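PDB 3RCN: beta-N-acetylhexosaminidase from Arthrobacter aurescens, which probably catalyses the hydrolysis of terminal non-reducing N-acetylhexosamine residues from N-acetyl-beta-hexosaminides, as a family 20 glycoside hydrolase. Local coordinates for residues T289-Y294 and V348-L353; Q327-A332 and D338-L343. All coordinates share one frame; numbering follows the deposited sequence.

Contact 1. Residues T289-Y294 and V348-L353; sequences TSLEFY and VGQLAL
The ring of Tyr294, whose CB touches Leu351, is bordered by its own helix: Phe293 CD1 sits 3.8 Å above one face, nearer the ring's margin than its centre, and Ser290 O meets the edge in the ring plane. Across the helix interface it is the stem of this tyrosine that counts, with CB 4.0 Å from Leu351 CD2, while the ring leads off toward Val246 and Leu284. Leu291 and Leu351 bury nearly equal areas, and Leu291 touches both Gln350 and Leu351. Its CD2 branch meets Leu351 CD2 at 3.7 Å and, at the same separation, Gln350 CB; its CD1 branch lies across Gln350, 3.8 Å from CG, the two side chains meeting at about a right angle. Gln350 thus offers its aliphatic root, and a bend in the chain (chi2 -61°) carries the amide onward. No hydrogen bond spans the 201 Å² interface, which is therefore held by apolar contact. Replacing Leu291 with an alanine is likely to open a gap beside Leu351 CD2 and leave the methylenes of Gln350 without their apolar partner. Leu291 also reaches Trp346 and Phe347, one turn earlier on the facing helix. The segment axes approach to 10.5 Å at -34°, running broadly the same way, as expected of successive outer helices of an alpha-beta barrel: helix 288-304 leads into strand 309-313, and helix 342-357 into its parallel neighbour 361-364.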
ATOM      1  N   THR A 289     -13.778  34.641  16.235  1.00 43.46           N
ATOM      2  CA  THR A 289     -13.834  34.091  14.887  1.00 42.52           C
ATOM      3  C   THR A 289     -13.033  32.792  14.745  1.00 32.32           C
ATOM      4  O   THR A 289     -13.568  31.820  14.226  1.00 34.15           O
ATOM      5  CB  THR A 289     -13.505  35.137  13.793  1.00 47.26           C
ATOM      6  OG1 THR A 289     -12.241  35.754  14.061  1.00 50.63           O
ATOM      7  CG2 THR A 289     -14.584  36.206  13.772  1.00 42.93           C
ATOM      8  N   SER A 290     -11.791  32.770  15.235  1.00 30.99           N
ATOM      9  CA  SER A 290     -11.010  31.527  15.319  1.00 32.03           C
ATOM     10  C   SER A 290     -11.821  30.461  16.030  1.00 35.26           C
ATOM     11  O   SER A 290     -11.951  29.335  15.543  1.00 29.97           O
ATOM     12  CB  SER A 290      -9.726  31.718  16.123  1.00 32.54           C
ATOM     13  OG  SER A 290      -9.032  32.863  15.716  1.00 46.23           O
ATOM     14  N   LEU A 291     -12.348  30.823  17.200  1.00 28.98           N
ATOM     15  CA  LEU A 291     -13.148  29.903  17.995  1.00 31.84           C
ATOM     16  C   LEU A 291     -14.305  29.317  17.203  1.00 34.73           C
ATOM     17  O   LEU A 291     -14.528  28.106  17.241  1.00 40.38           O
ATOM     18  CB  LEU A 291     -13.677  30.590  19.258  1.00 38.79           C
ATOM     19  CG  LEU A 291     -12.866  30.269  20.507  1.00 40.14           C
ATOM     20  CD1 LEU A 291     -13.470  30.931  21.720  1.00 41.83           C
ATOM     21  CD2 LEU A 291     -12.789  28.748  20.680  1.00 37.19           C
ATOM     22  N   GLU A 292     -15.043  30.169  16.493  1.00 31.14           N
ATOM     23  CA  GLU A 292     -16.181  29.696  15.721  1.00 45.73           C
ATOM     24  C   GLU A 292     -15.712  28.752  14.599  1.00 42.49           C
ATOM     25  O   GLU A 292     -16.335  27.721  14.320  1.00 29.80           O
ATOM     26  CB  GLU A 292     -16.980  30.870  15.144  1.00 56.96           C
ATOM     27  CG  GLU A 292     -18.187  30.437  14.309  1.00 72.70           C
ATOM     28  CD  GLU A 292     -18.473  31.378  13.141  1.00 87.52           C
ATOM     29  OE1 GLU A 292     -18.186  32.592  13.271  1.00 88.87           O
ATOM     30  OE2 GLU A 292     -18.982  30.900  12.094  1.00 90.77           O
ATOM     31  N   PHE A 293     -14.604  29.120  13.965  1.00 35.08           N
ATOM     32  CA  PHE A 293     -14.051  28.333  12.884  1.00 37.78           C
ATOM     33  C   PHE A 293     -13.788  26.915  13.368  1.00 39.58           C
ATOM     34  O   PHE A 293     -14.225  25.944  12.752  1.00 37.03           O
ATOM     35  CB  PHE A 293     -12.756  28.975  12.394  1.00 38.43           C
ATOM     36  CG  PHE A 293     -12.197  28.337  11.163  1.00 44.10           C
ATOM     37  CD1 PHE A 293     -11.333  27.254  11.259  1.00 46.99           C
ATOM     38  CD2 PHE A 293     -12.529  28.818   9.906  1.00 39.54           C
ATOM     39  CE1 PHE A 293     -10.815  26.660  10.120  1.00 37.16           C
ATOM     40  CE2 PHE A 293     -12.010  28.227   8.767  1.00 33.96           C
ATOM     41  CZ  PHE A 293     -11.154  27.146   8.878  1.00 32.90           C
ATOM     42  N   TYR A 294     -13.093  26.802  14.491  1.00 33.38           N
ATOM     43  CA  TYR A 294     -12.667  25.504  14.970  1.00 30.30           C
ATOM     44  C   TYR A 294     -13.764  24.696  15.653  1.00 32.20           C
ATOM     45  O   TYR A 294     -13.626  23.491  15.809  1.00 37.41           O
ATOM     46  CB  TYR A 294     -11.449  25.645  15.866  1.00 26.13           C
ATOM     47  CG  TYR A 294     -10.182  25.772  15.077  1.00 27.82           C
ATOM     48  CD1 TYR A 294      -9.686  27.017  14.730  1.00 30.36           C
ATOM     49  CD2 TYR A 294      -9.491  24.643  14.651  1.00 29.10           C
ATOM     50  CE1 TYR A 294      -8.529  27.142  13.992  1.00 34.79           C
ATOM     51  CE2 TYR A 294      -8.329  24.754  13.907  1.00 25.83           C
ATOM     52  CZ  TYR A 294      -7.856  26.007  13.581  1.00 33.59           C
ATOM     53  OH  TYR A 294      -6.703  26.136  12.852  1.00 32.62           O
ATOM     54  N   VAL A 348      -7.951  26.691  24.234  1.00 36.43           N
ATOM     55  CA  VAL A 348      -8.085  25.249  24.256  1.00 36.05           C
ATOM     56  C   VAL A 348      -9.270  24.830  25.132  1.00 35.56           C
ATOM     57  O   VAL A 348     -10.010  23.901  24.791  1.00 33.74           O
ATOM     58  CB  VAL A 348      -6.768  24.607  24.741  1.00 36.07           C
ATOM     59  CG1 VAL A 348      -6.936  23.131  25.001  1.00 22.78           C
ATOM     60  CG2 VAL A 348      -5.644  24.875  23.726  1.00 36.54           C
ATOM     61  N   GLY A 349      -9.457  25.534  26.249  1.00 36.16           N
ATOM     62  CA  GLY A 349     -10.543  25.240  27.172  1.00 25.34           C
ATOM     63  C   GLY A 349     -11.902  25.451  26.541  1.00 32.10           C
ATOM     64  O   GLY A 349     -12.794  24.630  26.716  1.00 37.48           O
ATOM     65  N   GLN A 350     -12.060  26.552  25.806  1.00 38.02           N
ATOM     66  CA  GLN A 350     -13.300  26.812  25.072  1.00 40.45           C
ATOM     67  C   GLN A 350     -13.600  25.688  24.081  1.00 38.84           C
ATOM     68  O   GLN A 350     -14.735  25.215  23.974  1.00 33.78           O
ATOM     69  CB  GLN A 350     -13.247  28.149  24.328  1.00 32.35           C
ATOM     70  CG  GLN A 350     -13.185  29.384  25.218  1.00 39.61           C
ATOM     71  CD  GLN A 350     -14.385  29.535  26.141  1.00 42.25           C
ATOM     72  OE1 GLN A 350     -14.269  29.330  27.354  1.00 37.70           O
ATOM     73  NE2 GLN A 350     -15.543  29.902  25.577  1.00 39.61           N
ATOM     74  N   LEU A 351     -12.582  25.251  23.354  1.00 34.64           N
ATOM     75  CA  LEU A 351     -12.782  24.122  22.464  1.00 33.85           C
ATOM     76  C   LEU A 351     -13.061  22.837  23.249  1.00 34.08           C
ATOM     77  O   LEU A 351     -13.945  22.063  22.879  1.00 31.88           O
ATOM     78  CB  LEU A 351     -11.601  23.968  21.515  1.00 37.95           C
ATOM     79  CG  LEU A 351     -11.469  25.119  20.514  1.00 37.33           C
ATOM     80  CD1 LEU A 351     -10.219  24.934  19.685  1.00 34.61           C
ATOM     81  CD2 LEU A 351     -12.717  25.250  19.632  1.00 29.59           C
ATOM     82  N   ALA A 352     -12.333  22.625  24.343  1.00 34.02           N
ATOM     83  CA  ALA A 352     -12.591  21.461  25.198  1.00 33.66           C
ATOM     84  C   ALA A 352     -14.036  21.438  25.679  1.00 32.98           C
ATOM     85  O   ALA A 352     -14.651  20.369  25.780  1.00 29.00           O
ATOM     86  CB  ALA A 352     -11.625  21.409  26.381  1.00 22.16           C
ATOM     87  N   LEU A 353     -14.569  22.624  25.969  1.00 35.58           N
ATOM     88  CA  LEU A 353     -15.963  22.777  26.378  1.00 35.68           C
ATOM     89  C   LEU A 353     -16.890  22.358  25.231  1.00 41.57           C
ATOM     90  O   LEU A 353     -17.905  21.703  25.450  1.00 43.61           O
ATOM     91  CB  LEU A 353     -16.247  24.232  26.766  1.00 29.29           C
ATOM     92  CG  LEU A 353     -16.634  24.575  28.205  1.00 42.00           C
ATOM     93  CD1 LEU A 353     -15.857  23.745  29.208  1.00 47.52           C
ATOM     94  CD2 LEU A 353     -16.419  26.062  28.466  1.00 37.99           C
TER

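Contact 2. Residues Q327-A332 and D338-L343. With SO4 (sulfate ion), chain C; SO4 (sulfate ion), chain D.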
ATOM      1  N   GLN A 327      -4.620  43.024  19.329  1.00 38.53           N
ATOM      2  CA  GLN A 327      -5.859  42.254  19.490  1.00 37.25           C
ATOM      3  C   GLN A 327      -5.783  41.297  20.671  1.00 35.01           C
ATOM      4  O   GLN A 327      -6.756  41.098  21.389  1.00 34.82           O
ATOM      5  CB  GLN A 327      -6.185  41.464  18.219  1.00 29.35           C
ATOM      6  CG  GLN A 327      -7.479  40.643  18.287  1.00 28.06           C
ATOM      7  CD  GLN A 327      -7.312  39.270  18.940  1.00 33.93           C
ATOM      8  OE1 GLN A 327      -6.197  38.751  19.066  1.00 34.78           O
ATOM      9  NE2 GLN A 327      -8.431  38.679  19.370  1.00 30.32           N
ATOM     10  N   ALA A 328      -4.623  40.683  20.845  1.00 32.90           N
ATOM     11  CA  ALA A 328      -4.428  39.718  21.904  1.00 38.10           C
ATOM     12  C   ALA A 328      -4.485  40.437  23.256  1.00 42.24           C
ATOM     13  O   ALA A 328      -5.123  39.975  24.202  1.00 35.69           O
ATOM     14  CB  ALA A 328      -3.090  39.003  21.709  1.00 29.84           C
ATOM     15  N   GLN A 329      -3.816  41.584  23.328  1.00 45.37           N
ATOM     16  CA  GLN A 329      -3.846  42.419  24.518  1.00 42.15           C
ATOM     17  C   GLN A 329      -5.275  42.792  24.881  1.00 38.79           C
ATOM     18  O   GLN A 329      -5.711  42.557  26.002  1.00 45.75           O
ATOM     19  CB  GLN A 329      -2.998  43.666  24.297  1.00 44.16           C
ATOM     20  CG  GLN A 329      -1.531  43.348  24.019  1.00 54.55           C
ATOM     21  CD  GLN A 329      -0.816  42.731  25.224  1.00 61.82           C
ATOM     22  OE1 GLN A 329      -1.370  42.657  26.324  1.00 61.93           O
ATOM     23  NE2 GLN A 329       0.424  42.291  25.015  1.00 61.56           N
ATOM     24  N   ALA A 330      -6.010  43.352  23.925  1.00 34.69           N
ATOM     25  CA  ALA A 330      -7.419  43.674  24.135  1.00 35.20           C
ATOM     26  C   ALA A 330      -8.202  42.475  24.686  1.00 38.64           C
ATOM     27  O   ALA A 330      -8.951  42.608  25.658  1.00 45.92           O
ATOM     28  CB  ALA A 330      -8.060  44.184  22.836  1.00 29.85           C
ATOM     29  N   LYS A 331      -8.011  41.310  24.075  1.00 27.28           N
ATOM     30  CA  LYS A 331      -8.729  40.090  24.463  1.00 40.14           C
ATOM     31  C   LYS A 331      -8.462  39.650  25.902  1.00 35.80           C
ATOM     32  O   LYS A 331      -9.371  39.253  26.627  1.00 40.00           O
ATOM     33  CB  LYS A 331      -8.383  38.934  23.514  1.00 37.24           C
ATOM     34  CG  LYS A 331      -9.351  37.783  23.630  1.00 33.46           C
ATOM     35  CD  LYS A 331     -10.736  38.253  23.249  1.00 35.43           C
ATOM     36  CE  LYS A 331     -11.766  37.171  23.413  1.00 44.56           C
ATOM     37  NZ  LYS A 331     -13.088  37.717  23.027  1.00 48.55           N
ATOM     38  N   ALA A 332      -7.201  39.714  26.300  1.00 31.88           N
ATOM     39  CA  ALA A 332      -6.805  39.359  27.646  1.00 35.17           C
ATOM     40  C   ALA A 332      -7.439  40.307  28.692  1.00 45.40           C
ATOM     41  O   ALA A 332      -7.754  39.895  29.816  1.00 48.06           O
ATOM     42  CB  ALA A 332      -5.274  39.354  27.743  1.00 29.09           C
ATOM     43  N   ASP A 338      -4.295  37.525  33.452  1.00 51.53           N
ATOM     44  CA  ASP A 338      -3.122  38.219  33.986  1.00 58.58           C
ATOM     45  C   ASP A 338      -2.243  38.709  32.844  1.00 59.32           C
ATOM     46  O   ASP A 338      -1.809  39.865  32.815  1.00 54.15           O
ATOM     47  CB  ASP A 338      -2.318  37.314  34.922  1.00 70.26           C
ATOM     48  CG  ASP A 338      -2.914  37.231  36.321  1.00 88.09           C
ATOM     49  OD1 ASP A 338      -3.561  38.208  36.772  1.00 91.12           O
ATOM     50  OD2 ASP A 338      -2.726  36.180  36.976  1.00 95.26           O
ATOM     51  N   ASP A 339      -1.972  37.817  31.901  1.00 59.37           N
ATOM     52  CA  ASP A 339      -1.210  38.209  30.733  1.00 63.94           C
ATOM     53  C   ASP A 339      -1.660  37.490  29.471  1.00 59.30           C
ATOM     54  O   ASP A 339      -2.520  36.603  29.491  1.00 55.95           O
ATOM     55  CB  ASP A 339       0.291  37.991  30.951  1.00 73.10           C
ATOM     56  CG  ASP A 339       0.664  36.525  31.043  1.00 87.85           C
ATOM     57  OD1 ASP A 339      -0.232  35.663  30.909  1.00 93.13           O
ATOM     58  OD2 ASP A 339       1.863  36.230  31.237  1.00 93.37           O
ATOM     59  N   VAL A 340      -1.020  37.870  28.380  1.00 51.14           N
ATOM     60  CA  VAL A 340      -1.434  37.475  27.055  1.00 43.66           C
ATOM     61  C   VAL A 340      -1.245  35.967  26.876  1.00 44.33           C
ATOM     62  O   VAL A 340      -1.906  35.347  26.053  1.00 41.71           O
ATOM     63  CB  VAL A 340      -0.670  38.319  26.005  1.00 38.32           C
ATOM     64  CG1 VAL A 340       0.514  37.556  25.434  1.00 34.90           C
ATOM     65  CG2 VAL A 340      -1.617  38.836  24.932  1.00 43.89           C
ATOM     66  N   SER A 341      -0.377  35.379  27.695  1.00 38.57           N
ATOM     67  CA  SER A 341      -0.106  33.952  27.628  1.00 36.60           C
ATOM     68  C   SER A 341      -1.236  33.077  28.194  1.00 36.38           C
ATOM     69  O   SER A 341      -1.217  31.854  28.067  1.00 40.42           O
ATOM     70  CB  SER A 341       1.199  33.644  28.361  1.00 42.65           C
ATOM     71  OG  SER A 341       0.974  33.530  29.753  1.00 54.26           O
ATOM     72  N   GLY A 342      -2.219  33.696  28.829  1.00 42.13           N
ATOM     73  CA  GLY A 342      -3.323  32.946  29.401  1.00 36.77           C
ATOM     74  C   GLY A 342      -4.340  32.595  28.338  1.00 40.70           C
ATOM     75  O   GLY A 342      -5.215  31.766  28.552  1.00 51.10           O
ATOM     76  N   LEU A 343      -4.216  33.237  27.183  1.00 34.85           N
ATOM     77  CA  LEU A 343      -5.131  33.022  26.076  1.00 34.53           C
ATOM     78  C   LEU A 343      -5.007  31.587  25.549  1.00 40.98           C
ATOM     79  O   LEU A 343      -5.958  31.004  25.010  1.00 35.38           O
ATOM     80  CB  LEU A 343      -4.802  34.012  24.961  1.00 32.00           C
ATOM     81  CG  LEU A 343      -5.227  35.461  25.121  1.00 35.64           C
ATOM     82  CD1 LEU A 343      -4.489  36.328  24.117  1.00 39.97           C
ATOM     83  CD2 LEU A 343      -6.727  35.575  24.940  1.00 39.47           C
TER
HETATM   84  S   SO4 C 553     -12.624  39.152  19.605  1.00 68.92           S
HETATM   85  O1  SO4 C 553     -13.075  39.335  18.222  1.00 68.43           O
HETATM   86  O2  SO4 C 553     -12.589  37.729  19.930  1.00 71.20           O
HETATM   87  O3  SO4 C 553     -11.284  39.712  19.779  1.00 55.48           O
HETATM   88  O4  SO4 C 553     -13.559  39.824  20.503  1.00 75.68           O
HETATM   89  S   SO4 D 554       2.586  40.636  28.039  1.00134.98           S
HETATM   90  O1  SO4 D 554       2.859  41.425  26.838  1.00130.56           O
HETATM   91  O2  SO4 D 554       3.269  39.345  27.966  1.00137.52           O
HETATM   92  O3  SO4 D 554       3.082  41.360  29.206  1.00137.86           O
HETATM   93  O4  SO4 D 554       1.148  40.406  28.166  1.00133.05           O
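Ala328, Gln329, Lys331 and Ala332 form the face of helix 326-335 that meets Val340, in the turn that follows, and Leu343, in the first turn of helix 342-357. At the head of this segment, Gln327 points its amide elsewhere: NE2 donates to O3 of one sulfate at 3.1 Å and also to Val286 O. Ala328 CB lies 3.5 Å from Val340 CG2 and also touches Leu343 CD1, so one methyl meets both partners. Gln329 crosses Val340 at about a right angle, Gln329 CD lying 4.0 Å from Val340 CG2. Its NE2 has Gln323 O as partner and reaches O1 of a second sulfate at 3.2 Å, an ion that Val340 N contacts through a weak bond. In Lys331, CG leans on Leu343 CD2 at 3.7 Å; the bend at chi2 (62°) then sends NZ to O2 of the first sulfate, 3.1 Å away. Gln327 NE2, Lys331 NZ and Glu288 N all donate to that sulfate, a set suited to an anion, although both ions probably come from the crystallisation liquor. Lys331 NZ also forms salt bridges with Glu334 and Glu288. Ala332 closes the row, its CB 4.3 Å from Val340 CA. Within the second segment, Asp339 OD1 accepts from Ser341 OG at 2.7 Å, on its syn side but 30° out of the carboxylate plane, and weakly from Ser341 N. That capping bond and the type I turn Asp339-Gly342 mark a capped entry into helix 342-357 from the long strand-to-helix connection of an alpha-beta barrel.

How the contacts relate
Both contacts draw on helix 342-357: its beginning belongs to contact 2, a later part to contact 1. Along the chain the order is 289-294, 327-332, 338-343, 348-353, so contact 2 is formed entirely by residues between the two segments of contact 1. Their centres are 16 Å apart and their nearest atoms about 5 Å, without touching. Contact 1 joins two helices of the layer outside the barrel strands; contact 2 lies farther from the centre of the chain. The connection from strand 309-313 to strand 361-364 is thus packed at two points on one helix, at its start by the excursion helix 326-335 and further along by helix 288-304, both away from the predicted proton donor Glu316.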